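Local coordinates for protein esterase (Staphylococcus aureus subsp. aureus USA300_TCH1516, PDB 3D7R) that is a putative esterase of the alpha/beta hydrolase fold that probably hydrolyses ester bonds, at residues I199-D204 and V259-G264. Numbering follows the deposited sequence.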
# COMPACT_ATOMS: atom_id res chain seq x y z
N ILE A 199 -3.69 1.53 4.21
CA ILE A 199 -3.43 0.60 5.32
C ILE A 199 -1.98 0.76 5.79
O ILE A 199 -1.03 0.46 5.05
CB ILE A 199 -3.73 -0.89 4.93
CG1 ILE A 199 -5.18 -1.07 4.46
CG2 ILE A 199 -3.38 -1.84 6.11
CD1 ILE A 199 -5.42 -2.34 3.61
N SER A 200 -1.79 1.24 7.02
CA SER A 200 -0.45 1.49 7.54
C SER A 200 0.45 2.21 6.52
O SER A 200 1.58 1.74 6.26
CB SER A 200 0.22 0.17 7.97
OG SER A 200 -0.42 -0.37 9.11
N PRO A 201 -0.02 3.35 5.96
CA PRO A 201 0.77 3.99 4.91
C PRO A 201 2.06 4.55 5.50
O PRO A 201 2.04 5.04 6.64
CB PRO A 201 -0.13 5.16 4.44
CG PRO A 201 -1.04 5.46 5.59
CD PRO A 201 -1.25 4.10 6.28
N ILE A 202 3.15 4.47 4.76
CA ILE A 202 4.40 5.11 5.17
C ILE A 202 4.38 6.52 4.55
O ILE A 202 4.93 6.74 3.46
CB ILE A 202 5.65 4.28 4.74
CG1 ILE A 202 5.63 2.88 5.37
CG2 ILE A 202 6.95 5.00 5.12
CD1 ILE A 202 6.65 1.92 4.70
N LEU A 203 3.71 7.44 5.23
CA LEU A 203 3.43 8.77 4.69
C LEU A 203 4.65 9.68 4.51
O LEU A 203 4.65 10.56 3.64
CB LEU A 203 2.35 9.45 5.53
CG LEU A 203 1.02 8.68 5.46
CD1 LEU A 203 0.06 9.09 6.56
CD2 LEU A 203 0.36 8.84 4.08
N ASP A 204 5.68 9.46 5.33
CA ASP A 204 6.90 10.25 5.27
C ASP A 204 8.04 9.23 5.22
O ASP A 204 8.27 8.53 6.20
CB ASP A 204 6.98 11.15 6.51
CG ASP A 204 8.28 11.96 6.61
OD1 ASP A 204 9.18 11.83 5.75
OD2 ASP A 204 8.40 12.73 7.59
N VAL A 259 -11.04 9.62 2.14
CA VAL A 259 -9.91 8.74 2.53
C VAL A 259 -10.28 7.93 3.78
O VAL A 259 -10.92 8.45 4.71
CB VAL A 259 -8.57 9.55 2.73
CG1 VAL A 259 -7.39 8.62 3.19
CG2 VAL A 259 -8.15 10.28 1.44
N TYR A 260 -9.92 6.64 3.77
CA TYR A 260 -10.21 5.71 4.86
C TYR A 260 -8.89 5.11 5.21
O TYR A 260 -8.25 4.52 4.35
CB TYR A 260 -11.18 4.61 4.40
CG TYR A 260 -12.47 5.20 3.89
CD1 TYR A 260 -13.60 5.23 4.69
CD2 TYR A 260 -12.54 5.80 2.62
CE1 TYR A 260 -14.79 5.81 4.25
CE2 TYR A 260 -13.74 6.38 2.16
CZ TYR A 260 -14.85 6.37 2.99
OH TYR A 260 -16.05 6.93 2.58
N MSE A 261 -8.45 5.30 6.44
CA MSE A 261 -7.09 4.89 6.81
C MSE A 261 -7.14 3.93 7.99
O MSE A 261 -7.96 4.12 8.92
CB MSE A 261 -6.23 6.12 7.16
CG MSE A 261 -4.79 5.80 7.56
SE MSE A 261 -3.74 7.43 7.55
CE MSE A 261 -4.60 8.41 9.01
N PHE A 262 -6.28 2.93 7.94
CA PHE A 262 -6.17 1.91 8.98
C PHE A 262 -4.73 1.85 9.44
O PHE A 262 -3.80 1.88 8.63
CB PHE A 262 -6.58 0.52 8.44
CG PHE A 262 -8.02 0.44 8.04
CD1 PHE A 262 -8.95 -0.09 8.92
CD2 PHE A 262 -8.45 0.97 6.82
CE1 PHE A 262 -10.31 -0.13 8.59
CE2 PHE A 262 -9.79 0.94 6.46
CZ PHE A 262 -10.73 0.39 7.36
N GLY A 263 -4.53 1.80 10.75
CA GLY A 263 -3.18 1.69 11.27
C GLY A 263 -3.17 1.25 12.70
O GLY A 263 -4.23 1.14 13.31
N GLY A 264 -1.97 0.97 13.22
CA GLY A 264 -1.79 0.52 14.61
C GLY A 264 -0.98 1.50 15.42
O GLY A 264 -0.21 2.29 14.85
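Ile199, the last residue of strand 195-199, pairs in parallel with Phe262 of strand 259-264, their CA atoms 4.8 Å apart, in the central sheet of the alpha/beta hydrolase fold. The two strands are neighbours in that sheet, and here the first of them gives way to a loop at its C-terminal end.

Backbone polar contacts converge on one carbonyl. Ser200 N donates to Phe262 O at 2.7 Å. The bond is nearly straight, with an N-H...O angle of 173°, and the donor lies nearly on the line of the C=O bond. The same oxygen takes a longer CA-H...O approach from Ile199 CA at 3.6 Å. Ser200 departs from strand geometry just after this bond, with phi and psi both positive, and its hydroxyl is held elsewhere, by Glu267 and the backbone N of Asp298. Glu267 also accepts from Gly264 N, tying the end of strand 259-264 to the same carboxylate.

The apolar contacts are made by the loop residues Pro201 and Leu203 with Met261. Met261, present as selenomethionine, sends CG anti to its own N (chi1 -180°) and then bends at chi3, its chain crossing the Pro201 ring at about a right angle. Helix 270-282 touches both Met261, through Met273, and Leu203, through Phe276. Leu203 CD1 comes within 4.3 Å of Met261 SE, while the closer approach to that selenium is from Pro201 CG, at 3.9 Å.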